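Local coordinates for segregation and condensation protein B (Chlorobium tepidum TLS, PDB 1T6S) that takes part in chromosome partitioning during cell division, probably as a dimeric partner of ScpA in the condensin-like SMC complex, at residues V102-Q107 with Y150-V155; Q4-L9 with V45-R50; E20-L25 with G67-T72; L97-V102 with Q116-S121. One frame throughout, in Å; residues are numbered along the deposited sequence.

From the N terminus, interaction 2 opens on helix 2-18 and interaction 3 in the loop that follows. Interaction 2 closes on helix 38-55 and interaction 3 on strand 67-72, so the two loops cross, and they touch where Val45 packs on Tyr68. Together they tie the helices and the hairpin of the N-terminal winged-helix unit. Farther on, interactions 4 and 1 both start from helix 87-106, sharing Val102. Interaction 4 closes on helix 111-118 and interaction 1 on strand 148-152, another crossed pair, touching where His106 packs on Ile117 and joining helices and wing of the C-terminal unit. The centres of interactions 3 and 1 lie about 36 Å apart, with no loop spanning both.

Interaction 1 (V102-Q107 with Y150-V155); sequences VVAWHQ and YGTTEV. With NO3 (nitrate ion), chain N.
Val103 and Gln107, at the C-terminal end of the first helix of a winged-helix domain, press against Tyr150, Gly151 and Thr152 on the second wing strand, the segments 102-106 and 150-152 lying 97° apart. The tight part lies along the strand backbone. Val103 CG1 rests on Gly151 CA at 3.6 Å, and Gln107 OE1 comes within 3.2 Å of that same CA, an approach made easy by a residue with no side chain. Gln107 follows the helix, and its amide does the polar work. Gln107 OE1 accepts from Thr152 N at 3.0 Å, the donor standing well above the carbonyl plane. One hydrogen of Gln107 NE2 makes a straighter bond (165°) to Ala104 O, close to the amide plane, fixing the group's rotation; the other lies near both Thr152 OG1, 3.1 Å from NE2 in a hydrogen bond, and a nitrate. The Tyr150 ring turns away, toward Ile126 and Leu130 of helix 125-131. Packing is looser toward the second subunit, where Ala104 CA meets Thr152 CG2 at 3.9 Å. There the nitrate, probably from crystallisation liquor, is shared with Ser93 and Gln89 of that subunit, and Gln107 NE2 reaches its O2 weakly at 2.9 Å.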
loop_
_atom_site.group_PDB
_atom_site.type_symbol
_atom_site.label_atom_id
_atom_site.label_comp_id
_atom_site.label_asym_id
_atom_site.label_seq_id
_atom_site.Cartn_x
_atom_site.Cartn_y
_atom_site.Cartn_z
ATOM N N VAL A 102 -4.872 -0.459 -11.695
ATOM C CA VAL A 102 -5.109 0.024 -13.055
ATOM C C VAL A 102 -4.117 1.141 -13.403
ATOM O O VAL A 102 -3.573 1.186 -14.509
ATOM C CB VAL A 102 -6.567 0.535 -13.230
ATOM C CG1 VAL A 102 -6.761 1.112 -14.644
ATOM C CG2 VAL A 102 -7.559 -0.623 -13.014
ATOM N N VAL A 103 -3.878 2.036 -12.450
ATOM C CA VAL A 103 -2.914 3.122 -12.667
ATOM C C VAL A 103 -1.497 2.555 -12.839
ATOM O O VAL A 103 -0.758 2.931 -13.765
ATOM C CB VAL A 103 -2.947 4.134 -11.517
ATOM C CG1 VAL A 103 -1.903 5.266 -11.770
ATOM C CG2 VAL A 103 -4.347 4.724 -11.425
ATOM N N ALA A 104 -1.132 1.630 -11.959
ATOM C CA ALA A 104 0.185 1.015 -12.027
ATOM C C ALA A 104 0.418 0.409 -13.389
ATOM O O ALA A 104 1.511 0.529 -13.950
ATOM C CB ALA A 104 0.345 -0.081 -10.937
ATOM N N TRP A 105 -0.606 -0.234 -13.942
ATOM C CA TRP A 105 -0.433 -0.876 -15.238
ATOM C C TRP A 105 -0.630 -0.002 -16.478
ATOM O O TRP A 105 0.152 -0.092 -17.416
ATOM C CB TRP A 105 -1.346 -2.107 -15.328
ATOM C CG TRP A 105 -1.133 -2.872 -16.599
ATOM C CD1 TRP A 105 -1.989 -2.955 -17.664
ATOM C CD2 TRP A 105 0.031 -3.632 -16.957
ATOM N NE1 TRP A 105 -1.433 -3.718 -18.658
ATOM C CE2 TRP A 105 -0.194 -4.147 -18.254
ATOM C CE3 TRP A 105 1.242 -3.929 -16.310
ATOM C CZ2 TRP A 105 0.744 -4.941 -18.914
ATOM C CZ3 TRP A 105 2.179 -4.726 -16.976
ATOM C CH2 TRP A 105 1.919 -5.219 -18.263
ATOM N N HIS A 106 -1.644 0.857 -16.459
ATOM C CA HIS A 106 -1.964 1.693 -17.613
ATOM C C HIS A 106 -1.425 3.132 -17.651
ATOM O O HIS A 106 -1.621 3.829 -18.640
ATOM C CB HIS A 106 -3.479 1.738 -17.774
ATOM C CG HIS A 106 -4.092 0.409 -18.074
ATOM N ND1 HIS A 106 -4.243 -0.068 -19.360
ATOM C CD2 HIS A 106 -4.573 -0.560 -17.257
ATOM C CE1 HIS A 106 -4.792 -1.268 -19.322
ATOM N NE2 HIS A 106 -5.003 -1.591 -18.057
ATOM N N GLN A 107 -0.759 3.573 -16.590
ATOM C CA GLN A 107 -0.219 4.928 -16.529
ATOM C C GLN A 107 0.634 5.348 -17.737
ATOM O O GLN A 107 1.391 4.549 -18.299
ATOM C CB GLN A 107 0.596 5.110 -15.240
ATOM C CG GLN A 107 1.785 4.141 -15.090
ATOM C CD GLN A 107 2.500 4.298 -13.753
ATOM O OE1 GLN A 107 2.803 5.411 -13.329
ATOM N NE2 GLN A 107 2.776 3.182 -13.090
ATOM N N TYR A 150 -2.907 10.200 -14.617
ATOM C CA TYR A 150 -2.256 9.856 -13.352
ATOM C C TYR A 150 -1.236 8.748 -13.468
ATOM O O TYR A 150 -1.276 7.956 -14.401
ATOM C CB TYR A 150 -3.298 9.469 -12.304
ATOM C CG TYR A 150 -4.322 10.544 -12.052
ATOM C CD1 TYR A 150 -5.469 10.650 -12.839
ATOM C CD2 TYR A 150 -4.118 11.495 -11.061
ATOM C CE1 TYR A 150 -6.385 11.693 -12.638
ATOM C CE2 TYR A 150 -5.020 12.527 -10.863
ATOM C CZ TYR A 150 -6.145 12.621 -11.652
ATOM O OH TYR A 150 -7.014 13.665 -11.446
ATOM N N GLY A 151 -0.317 8.712 -12.508
ATOM C CA GLY A 151 0.712 7.684 -12.483
ATOM C C GLY A 151 1.035 7.412 -11.021
ATOM O O GLY A 151 0.639 8.193 -10.164
ATOM N N THR A 152 1.730 6.316 -10.728
ATOM C CA THR A 152 2.085 5.994 -9.352
ATOM C C THR A 152 3.249 6.895 -8.912
ATOM O O THR A 152 3.894 7.523 -9.748
ATOM C CB THR A 152 2.483 4.489 -9.203
ATOM O OG1 THR A 152 3.442 4.149 -10.209
ATOM C CG2 THR A 152 1.245 3.583 -9.347
ATOM N N THR A 153 3.520 6.937 -7.611
ATOM C CA THR A 153 4.571 7.786 -7.045
ATOM C C THR A 153 5.732 6.991 -6.431
ATOM O O THR A 153 5.583 5.806 -6.130
ATOM C CB THR A 153 3.996 8.671 -5.930
ATOM O OG1 THR A 153 3.490 7.837 -4.876
ATOM C CG2 THR A 153 2.861 9.547 -6.459
ATOM N N GLU A 154 6.882 7.645 -6.230
ATOM C CA GLU A 154 8.037 6.967 -5.624
ATOM C C GLU A 154 7.623 6.606 -4.203
ATOM O O GLU A 154 8.160 5.680 -3.590
ATOM C CB GLU A 154 9.280 7.878 -5.583
ATOM C CG GLU A 154 10.605 7.102 -5.468
ATOM C CD GLU A 154 10.907 6.327 -6.736
ATOM O OE1 GLU A 154 11.637 5.315 -6.680
ATOM O OE2 GLU A 154 10.412 6.729 -7.814
ATOM N N VAL A 155 6.655 7.352 -3.686
ATOM C CA VAL A 155 6.123 7.106 -2.362
ATOM C C VAL A 155 5.469 5.721 -2.364
ATOM O O VAL A 155 5.638 4.933 -1.425
ATOM C CB VAL A 155 5.070 8.144 -1.998
ATOM C CG1 VAL A 155 4.548 7.879 -0.582
ATOM C CG2 VAL A 155 5.665 9.545 -2.109
HETATM N N NO3 N . 4.504 1.102 -10.859
HETATM O O1 NO3 N . 5.179 0.055 -10.906
HETATM O O2 NO3 N . 4.923 2.049 -11.481
HETATM O O3 NO3 N . 3.484 1.093 -10.197
#

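Interaction 2 (Q4-L9 with V45-R50); sequences QRQQLL and VDELNR
Glu47 holds CG anti to its backbone N (chi1 177°), in Arg5 a chi2 of -97° turns CD, and the extended Glu47 reaches the guanidinium between two widely separated helix axes. The setting is the N-terminal winged-helix unit: segment 4-9 of helix 2-18 crosses segment 45-50 of helix 38-55, the third helix, nearly at right angles, with the axes of the two segments 11.2 Å apart at closest. At that separation the backbones stay apart and side chains make the contact, the longest being Arg5 and Glu47. Glu47 OE1 sits over one face of the Arg5 guanidinium, 3.0 Å from NH2 in a salt bridge and 3.1 Å from NE, with the two flat groups turned 83° against each other. Beside the charge pair Leu9 and Leu48, both buried, supply the apolar part, sliding past each other in opposite directions. Leu9 also crosses Glu47 at about a right angle, its CD2 pressed tightly against Glu47 CD, at 3.3 Å. Ala44, one turn before Leu48, also receives Arg5 and Leu9, and Leu48 continues the apolar layer onto Ile61 of the hairpin. Where the leucines meet, Leu9 CG lies 3.8 Å from Leu48 CD2.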
loop_
_atom_site.group_PDB
_atom_site.type_symbol
_atom_site.label_atom_id
_atom_site.label_comp_id
_atom_site.label_asym_id
_atom_site.label_seq_id
_atom_site.Cartn_x
_atom_site.Cartn_y
_atom_site.Cartn_z
ATOM N N GLN A 4 8.388 -26.121 38.098
ATOM C CA GLN A 4 9.290 -25.545 37.103
ATOM C C GLN A 4 8.701 -25.797 35.716
ATOM O O GLN A 4 8.702 -24.915 34.855
ATOM C CB GLN A 4 10.690 -26.172 37.217
ATOM C CG GLN A 4 11.707 -25.658 36.184
ATOM C CD GLN A 4 13.151 -26.107 36.466
ATOM O OE1 GLN A 4 13.792 -25.640 37.421
ATOM N NE2 GLN A 4 13.667 -27.014 35.630
ATOM N N ARG A 5 8.181 -27.003 35.508
ATOM C CA ARG A 5 7.575 -27.339 34.227
ATOM C C ARG A 5 6.362 -26.417 34.014
ATOM O O ARG A 5 6.197 -25.836 32.940
ATOM C CB ARG A 5 7.167 -28.827 34.212
ATOM C CG ARG A 5 6.881 -29.444 32.823
ATOM C CD ARG A 5 5.389 -29.451 32.485
ATOM N NE ARG A 5 5.070 -30.297 31.323
ATOM C CZ ARG A 5 5.424 -30.034 30.063
ATOM N NH1 ARG A 5 6.120 -28.943 29.778
ATOM N NH2 ARG A 5 5.068 -30.858 29.081
ATOM N N GLN A 6 5.543 -26.245 35.049
ATOM C CA GLN A 6 4.357 -25.407 34.926
ATOM C C GLN A 6 4.699 -23.935 34.683
ATOM O O GLN A 6 4.013 -23.247 33.931
ATOM C CB GLN A 6 3.481 -25.530 36.175
ATOM C CG GLN A 6 3.302 -26.963 36.657
ATOM C CD GLN A 6 2.946 -27.930 35.532
ATOM O OE1 GLN A 6 1.931 -27.763 34.839
ATOM N NE2 GLN A 6 3.785 -28.958 35.349
ATOM N N GLN A 7 5.764 -23.462 35.319
ATOM C CA GLN A 7 6.179 -22.081 35.156
ATOM C C GLN A 7 6.734 -21.885 33.739
ATOM O O GLN A 7 6.488 -20.868 33.102
ATOM C CB GLN A 7 7.229 -21.721 36.205
ATOM C CG GLN A 7 7.761 -20.308 36.109
ATOM C CD GLN A 7 6.711 -19.238 36.393
ATOM O OE1 GLN A 7 6.974 -18.047 36.218
ATOM N NE2 GLN A 7 5.521 -19.654 36.836
ATOM N N LEU A 8 7.474 -22.874 33.252
ATOM C CA LEU A 8 8.033 -22.823 31.914
ATOM C C LEU A 8 6.882 -22.818 30.908
ATOM O O LEU A 8 6.937 -22.149 29.870
ATOM C CB LEU A 8 8.901 -24.051 31.651
ATOM C CG LEU A 8 10.296 -23.887 31.050
ATOM C CD1 LEU A 8 10.674 -25.242 30.487
ATOM C CD2 LEU A 8 10.352 -22.816 29.950
ATOM N N LEU A 9 5.834 -23.571 31.223
ATOM C CA LEU A 9 4.687 -23.652 30.338
ATOM C C LEU A 9 4.001 -22.284 30.305
ATOM O O LEU A 9 3.637 -21.790 29.231
ATOM C CB LEU A 9 3.727 -24.752 30.811
ATOM C CG LEU A 9 3.209 -25.741 29.752
ATOM C CD1 LEU A 9 4.367 -26.405 29.016
ATOM C CD2 LEU A 9 2.355 -26.803 30.432
ATOM N N VAL A 45 3.501 -27.188 23.859
ATOM C CA VAL A 45 2.428 -26.489 23.180
ATOM C C VAL A 45 1.167 -27.350 23.190
ATOM O O VAL A 45 0.075 -26.830 23.393
ATOM C CB VAL A 45 2.835 -26.148 21.733
ATOM C CG1 VAL A 45 1.632 -25.682 20.933
ATOM C CG2 VAL A 45 3.906 -25.071 21.756
ATOM N N ASP A 46 1.318 -28.661 22.975
ATOM C CA ASP A 46 0.168 -29.576 22.995
ATOM C C ASP A 46 -0.537 -29.528 24.349
ATOM O O ASP A 46 -1.767 -29.510 24.403
ATOM C CB ASP A 46 0.590 -31.030 22.717
ATOM C CG ASP A 46 1.078 -31.250 21.289
ATOM O OD1 ASP A 46 0.733 -30.461 20.387
ATOM O OD2 ASP A 46 1.807 -32.240 21.061
ATOM N N GLU A 47 0.236 -29.513 25.436
ATOM C CA GLU A 47 -0.348 -29.461 26.778
ATOM C C GLU A 47 -1.185 -28.196 26.968
ATOM O O GLU A 47 -2.303 -28.259 27.487
ATOM C CB GLU A 47 0.743 -29.539 27.861
ATOM C CG GLU A 47 0.192 -29.417 29.289
ATOM C CD GLU A 47 1.168 -29.875 30.377
ATOM O OE1 GLU A 47 2.273 -30.371 30.038
ATOM O OE2 GLU A 47 0.815 -29.744 31.585
ATOM N N LEU A 48 -0.650 -27.053 26.537
ATOM C CA LEU A 48 -1.381 -25.798 26.652
ATOM C C LEU A 48 -2.691 -25.929 25.863
ATOM O O LEU A 48 -3.767 -25.616 26.380
ATOM C CB LEU A 48 -0.546 -24.624 26.106
ATOM C CG LEU A 48 0.707 -24.195 26.900
ATOM C CD1 LEU A 48 1.465 -23.093 26.160
ATOM C CD2 LEU A 48 0.288 -23.717 28.285
ATOM N N ASN A 49 -2.601 -26.379 24.614
ATOM C CA ASN A 49 -3.803 -26.545 23.792
ATOM C C ASN A 49 -4.789 -27.505 24.468
ATOM O O ASN A 49 -6.005 -27.349 24.333
ATOM C CB ASN A 49 -3.449 -27.046 22.382
ATOM C CG ASN A 49 -3.031 -25.909 21.435
ATOM O OD1 ASN A 49 -3.535 -24.779 21.537
ATOM N ND2 ASN A 49 -2.132 -26.215 20.500
ATOM N N ARG A 50 -4.275 -28.491 25.201
ATOM C CA ARG A 50 -5.167 -29.407 25.907
ATOM C C ARG A 50 -5.905 -28.646 27.015
ATOM O O ARG A 50 -7.107 -28.855 27.225
ATOM C CB ARG A 50 -4.395 -30.608 26.464
ATOM C CG ARG A 50 -4.498 -31.846 25.574
ATOM C CD ARG A 50 -3.933 -33.107 26.248
ATOM N NE ARG A 50 -2.472 -33.120 26.288
ATOM C CZ ARG A 50 -1.699 -33.370 25.236
ATOM N NH1 ARG A 50 -2.239 -33.632 24.054
ATOM N NH2 ARG A 50 -0.384 -33.357 25.368
#

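Interaction 3 (E20-L25 with G67-T72); sequences EEPVNL and GYRFLT. With NO3 (nitrate ion), chain D.
Ahead of the point where Pro22 packs on Arg69, the segment starts at Glu20, whose backbone N donates to nitrate O3 at 2.7 Å; the ion probably comes from the crystallisation liquor. Pro22 then makes the side-chain contact. Its CG lies over one face of the Arg69 guanidinium, toward the rim, 3.1 Å from NH2, while its CB meets Gly67 CA at 3.7 Å, a position that Gly67, with no side chain, leaves accessible. The orientation of the guanidinium is fixed by a side-on grip within its own strand: Arg69 NE and NH2 both donate to Gly67 O, at 3.1 and 3.2 Å, from the same face of that carbonyl and almost in the guanidinium plane. Pro22 CA adds a C-H...O contact to Tyr68 O. At Val23 the backbone itself pairs with the strand. Val23 N donates to Tyr68 O (3.0 Å), and Tyr68 N returns a nearly straight bond to Val23 O (2.9 Å, 174°), giving an antiparallel hydrogen-bonded pair. It forms in the place where a winged helix has its short first strand, here reduced to a single bridge onto strand 67-72 of the hairpin. Val23 O also lies at the edge of the ring of Tyr68, whose side chain touches Ile16, Leu41 and Val45; the Tyr68 hydroxyl is hydrogen-bonded to Gln42 OE1. Asn24 next takes the N-cap position of helix 25-31, its OD1 accepting from Thr27 N. Leu25 begins that helix, with its side chain against Leu41 of helix 38-55.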
loop_
_atom_site.group_PDB
_atom_site.type_symbol
_atom_site.label_atom_id
_atom_site.label_comp_id
_atom_site.label_asym_id
_atom_site.label_seq_id
_atom_site.Cartn_x
_atom_site.Cartn_y
_atom_site.Cartn_z
ATOM N N GLU A 20 3.848 -10.353 18.355
ATOM C CA GLU A 20 3.141 -9.620 17.328
ATOM C C GLU A 20 3.548 -10.260 16.009
ATOM O O GLU A 20 3.255 -9.744 14.934
ATOM C CB GLU A 20 3.510 -8.131 17.415
ATOM C CG GLU A 20 3.491 -7.636 18.866
ATOM C CD GLU A 20 3.457 -6.116 19.014
ATOM O OE1 GLU A 20 4.191 -5.422 18.281
ATOM O OE2 GLU A 20 2.703 -5.623 19.887
ATOM N N GLU A 21 4.217 -11.410 16.126
ATOM C CA GLU A 21 4.675 -12.226 14.991
ATOM C C GLU A 21 4.859 -13.673 15.463
ATOM O O GLU A 21 5.136 -13.910 16.634
ATOM C CB GLU A 21 6.016 -11.711 14.455
ATOM C CG GLU A 21 5.917 -10.430 13.657
ATOM C CD GLU A 21 7.262 -9.952 13.136
ATOM O OE1 GLU A 21 7.283 -8.999 12.315
ATOM O OE2 GLU A 21 8.298 -10.515 13.545
ATOM N N PRO A 22 4.693 -14.660 14.560
ATOM C CA PRO A 22 4.871 -16.068 14.949
ATOM C C PRO A 22 6.236 -16.204 15.635
ATOM O O PRO A 22 7.225 -15.610 15.188
ATOM C CB PRO A 22 4.823 -16.807 13.606
ATOM C CG PRO A 22 3.847 -15.977 12.806
ATOM C CD PRO A 22 4.311 -14.545 13.140
ATOM N N VAL A 23 6.291 -16.974 16.719
ATOM C CA VAL A 23 7.543 -17.133 17.462
ATOM C C VAL A 23 8.103 -18.523 17.246
ATOM O O VAL A 23 7.394 -19.505 17.422
ATOM C CB VAL A 23 7.352 -16.995 18.995
ATOM C CG1 VAL A 23 8.617 -16.446 19.626
ATOM C CG2 VAL A 23 6.147 -16.169 19.309
ATOM N N ASN A 24 9.386 -18.608 16.916
ATOM C CA ASN A 24 10.006 -19.894 16.673
ATOM C C ASN A 24 10.723 -20.503 17.870
ATOM O O ASN A 24 10.871 -19.883 18.927
ATOM C CB ASN A 24 10.986 -19.797 15.489
ATOM C CG ASN A 24 12.041 -18.718 15.688
ATOM O OD1 ASN A 24 12.527 -18.501 16.799
ATOM N ND2 ASN A 24 12.413 -18.056 14.606
ATOM N N LEU A 25 11.180 -21.734 17.675
ATOM C CA LEU A 25 11.908 -22.477 18.692
ATOM C C LEU A 25 13.162 -21.727 19.172
ATOM O O LEU A 25 13.490 -21.748 20.359
ATOM C CB LEU A 25 12.325 -23.840 18.120
ATOM C CG LEU A 25 13.440 -24.584 18.876
ATOM C CD1 LEU A 25 12.846 -25.366 20.024
ATOM C CD2 LEU A 25 14.181 -25.530 17.924
ATOM N N GLY A 67 6.691 -21.287 13.055
ATOM C CA GLY A 67 6.365 -20.193 13.955
ATOM C C GLY A 67 5.047 -20.467 14.665
ATOM O O GLY A 67 4.047 -20.781 14.014
ATOM N N TYR A 68 5.029 -20.375 15.994
ATOM C CA TYR A 68 3.789 -20.614 16.733
ATOM C C TYR A 68 3.014 -19.323 16.956
ATOM O O TYR A 68 3.604 -18.282 17.229
ATOM C CB TYR A 68 4.059 -21.252 18.103
ATOM C CG TYR A 68 4.619 -22.657 18.066
ATOM C CD1 TYR A 68 5.998 -22.885 18.017
ATOM C CD2 TYR A 68 3.765 -23.764 18.082
ATOM C CE1 TYR A 68 6.514 -24.194 17.986
ATOM C CE2 TYR A 68 4.268 -25.068 18.047
ATOM C CZ TYR A 68 5.635 -25.276 17.998
ATOM O OH TYR A 68 6.117 -26.569 17.947
ATOM N N ARG A 69 1.692 -19.388 16.830
ATOM C CA ARG A 69 0.849 -18.214 17.089
ATOM C C ARG A 69 -0.551 -18.665 17.484
ATOM O O ARG A 69 -0.973 -19.770 17.149
ATOM C CB ARG A 69 0.760 -17.294 15.860
ATOM C CG ARG A 69 -0.232 -17.732 14.769
ATOM C CD ARG A 69 0.093 -19.096 14.161
ATOM N NE ARG A 69 1.392 -19.201 13.473
ATOM C CZ ARG A 69 1.760 -18.520 12.384
ATOM N NH1 ARG A 69 0.949 -17.635 11.822
ATOM N NH2 ARG A 69 2.927 -18.776 11.804
ATOM N N PHE A 70 -1.255 -17.809 18.212
ATOM C CA PHE A 70 -2.623 -18.080 18.622
ATOM C C PHE A 70 -3.546 -17.749 17.469
ATOM O O PHE A 70 -3.269 -16.838 16.687
ATOM C CB PHE A 70 -3.021 -17.191 19.802
ATOM C CG PHE A 70 -2.645 -17.750 21.142
ATOM C CD1 PHE A 70 -1.406 -17.468 21.706
ATOM C CD2 PHE A 70 -3.530 -18.583 21.834
ATOM C CE1 PHE A 70 -1.043 -18.005 22.944
ATOM C CE2 PHE A 70 -3.180 -19.127 23.075
ATOM C CZ PHE A 70 -1.935 -18.838 23.630
ATOM N N LEU A 71 -4.639 -18.492 17.366
ATOM C CA LEU A 71 -5.664 -18.261 16.345
ATOM C C LEU A 71 -7.001 -18.589 17.011
ATOM O O LEU A 71 -7.064 -19.498 17.840
ATOM C CB LEU A 71 -5.442 -19.180 15.138
ATOM C CG LEU A 71 -5.143 -18.553 13.772
ATOM C CD1 LEU A 71 -4.063 -17.493 13.865
ATOM C CD2 LEU A 71 -4.715 -19.667 12.819
ATOM N N THR A 72 -8.059 -17.849 16.685
ATOM C CA THR A 72 -9.362 -18.147 17.285
ATOM C C THR A 72 -9.980 -19.336 16.545
ATOM O O THR A 72 -9.678 -19.573 15.376
ATOM C CB THR A 72 -10.364 -16.939 17.250
ATOM O OG1 THR A 72 -10.379 -16.345 15.949
ATOM C CG2 THR A 72 -9.966 -15.878 18.292
HETATM N N NO3 D . 7.280 -10.750 18.061
HETATM O O1 NO3 D . 8.437 -10.477 17.675
HETATM O O2 NO3 D . 6.985 -11.919 18.127
HETATM O O3 NO3 D . 6.542 -9.817 18.340
#

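Interaction 4 (L97-V102 with Q116-S121); sequences LEVLAV and QIRGAS
Arg118 lays one face of its guanidinium against Val99, whose CG2 overlaps the group toward its rim, 3.3 Å from NH1 and 3.6 Å from CZ. A bend at chi3 (73°), which sets NE, helps to fold the otherwise extended arginine back over the valine. At the edge of the same group, near its plane, comes Glu98 OE2, in a salt bridge to Arg118 NH2; the two side chains cross at about a right angle and their flat groups are 70° apart. Arg118 CG touches Val102 CG2 at 3.9 Å. One residue earlier, Ile117 and Val102 slide past each other in opposite directions, and Ile117 CD1 reaches Val102 CG1 at 4.0 Å. These contacts join the first and second helices of the C-terminal winged-helix domain, 87-106 and 111-118. Val99 also packs on Ile126 and Leu129 of the third helix, while Leu97 and Leu100 of the first helix meet Leu100 and Leu97 of the second subunit. The valine thus lies on the flat face of the cation and the aliphatic stem packs on Val102, while the N-H groups lie round the edge, where Glu98 comes; at 3.6 Å from Glu98 OE2 to Arg118 NH2 the ion pair is long and is probably mainly a charge attraction, at a contact that is partly exposed.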
loop_
_atom_site.group_PDB
_atom_site.type_symbol
_atom_site.label_atom_id
_atom_site.label_comp_id
_atom_site.label_asym_id
_atom_site.label_seq_id
_atom_site.Cartn_x
_atom_site.Cartn_y
_atom_site.Cartn_z
ATOM N N LEU A 97 -7.500 -0.455 -4.078
ATOM C CA LEU A 97 -6.489 -1.347 -4.632
ATOM C C LEU A 97 -6.637 -1.584 -6.139
ATOM O O LEU A 97 -5.642 -1.568 -6.872
ATOM C CB LEU A 97 -6.507 -2.693 -3.888
ATOM C CG LEU A 97 -5.948 -2.601 -2.458
ATOM C CD1 LEU A 97 -5.964 -3.984 -1.829
ATOM C CD2 LEU A 97 -4.522 -2.067 -2.482
ATOM N N GLU A 98 -7.870 -1.811 -6.594
ATOM C CA GLU A 98 -8.134 -2.036 -8.027
ATOM C C GLU A 98 -7.776 -0.803 -8.874
ATOM O O GLU A 98 -7.145 -0.930 -9.920
ATOM C CB GLU A 98 -9.615 -2.394 -8.270
ATOM C CG GLU A 98 -10.010 -3.808 -7.851
ATOM C CD GLU A 98 -11.476 -4.163 -8.168
ATOM O OE1 GLU A 98 -11.869 -5.333 -7.946
ATOM O OE2 GLU A 98 -12.237 -3.279 -8.632
ATOM N N VAL A 99 -8.188 0.376 -8.422
ATOM C CA VAL A 99 -7.876 1.583 -9.165
ATOM C C VAL A 99 -6.337 1.765 -9.167
ATOM O O VAL A 99 -5.733 2.042 -10.208
ATOM C CB VAL A 99 -8.595 2.834 -8.562
ATOM C CG1 VAL A 99 -8.082 4.121 -9.224
ATOM C CG2 VAL A 99 -10.104 2.713 -8.771
ATOM N N LEU A 100 -5.704 1.573 -8.010
ATOM C CA LEU A 100 -4.251 1.680 -7.903
ATOM C C LEU A 100 -3.573 0.737 -8.890
ATOM O O LEU A 100 -2.568 1.078 -9.516
ATOM C CB LEU A 100 -3.768 1.291 -6.504
ATOM C CG LEU A 100 -2.762 2.247 -5.871
ATOM C CD1 LEU A 100 -2.168 1.610 -4.615
ATOM C CD2 LEU A 100 -1.691 2.627 -6.854
ATOM N N ALA A 101 -4.119 -0.471 -8.993
ATOM C CA ALA A 101 -3.607 -1.496 -9.888
ATOM C C ALA A 101 -3.729 -1.053 -11.343
ATOM O O ALA A 101 -2.811 -1.258 -12.131
ATOM C CB ALA A 101 -4.390 -2.811 -9.674
ATOM N N VAL A 102 -4.872 -0.459 -11.695
ATOM C CA VAL A 102 -5.109 0.024 -13.055
ATOM C C VAL A 102 -4.117 1.141 -13.403
ATOM O O VAL A 102 -3.573 1.186 -14.509
ATOM C CB VAL A 102 -6.567 0.535 -13.230
ATOM C CG1 VAL A 102 -6.761 1.112 -14.644
ATOM C CG2 VAL A 102 -7.559 -0.623 -13.014
ATOM N N GLN A 116 -13.472 3.103 -18.043
ATOM C CA GLN A 116 -13.669 2.186 -19.168
ATOM C C GLN A 116 -13.102 0.786 -18.873
ATOM O O GLN A 116 -13.771 -0.227 -19.082
ATOM C CB GLN A 116 -12.981 2.733 -20.427
ATOM C CG GLN A 116 -13.508 4.071 -20.912
ATOM C CD GLN A 116 -14.863 3.951 -21.584
ATOM O OE1 GLN A 116 -15.574 4.950 -21.767
ATOM N NE2 GLN A 116 -15.227 2.725 -21.965
ATOM N N ILE A 117 -11.860 0.744 -18.402
ATOM C CA ILE A 117 -11.181 -0.505 -18.081
ATOM C C ILE A 117 -11.882 -1.300 -16.965
ATOM O O ILE A 117 -12.030 -2.518 -17.066
ATOM C CB ILE A 117 -9.694 -0.222 -17.677
ATOM C CG1 ILE A 117 -8.928 0.349 -18.880
ATOM C CG2 ILE A 117 -9.016 -1.488 -17.193
ATOM C CD1 ILE A 117 -7.654 1.075 -18.517
ATOM N N ARG A 118 -12.314 -0.602 -15.921
ATOM C CA ARG A 118 -12.988 -1.200 -14.772
ATOM C C ARG A 118 -14.494 -1.422 -14.959
ATOM O O ARG A 118 -15.028 -2.447 -14.548
ATOM C CB ARG A 118 -12.828 -0.306 -13.539
ATOM C CG ARG A 118 -11.456 -0.301 -12.897
ATOM C CD ARG A 118 -11.466 0.574 -11.653
ATOM N NE ARG A 118 -12.176 -0.018 -10.512
ATOM C CZ ARG A 118 -12.931 0.681 -9.666
ATOM N NH1 ARG A 118 -13.089 1.985 -9.850
ATOM N NH2 ARG A 118 -13.478 0.094 -8.605
ATOM N N GLY A 119 -15.160 -0.435 -15.552
ATOM C CA GLY A 119 -16.596 -0.491 -15.740
ATOM C C GLY A 119 -17.192 -0.298 -14.360
ATOM O O GLY A 119 -17.904 -1.172 -13.865
ATOM N N ALA A 120 -16.890 0.846 -13.740
ATOM C CA ALA A 120 -17.338 1.165 -12.382
ATOM C C ALA A 120 -18.572 2.057 -12.273
ATOM O O ALA A 120 -19.457 2.014 -13.124
ATOM C CB ALA A 120 -16.185 1.792 -11.609
ATOM N N SER A 121 -18.628 2.872 -11.221
ATOM C CA SER A 121 -19.779 3.742 -11.003
ATOM C C SER A 121 -19.732 5.124 -11.679
ATOM O O SER A 121 -20.679 5.496 -12.369
ATOM C CB SER A 121 -20.041 3.891 -9.497
#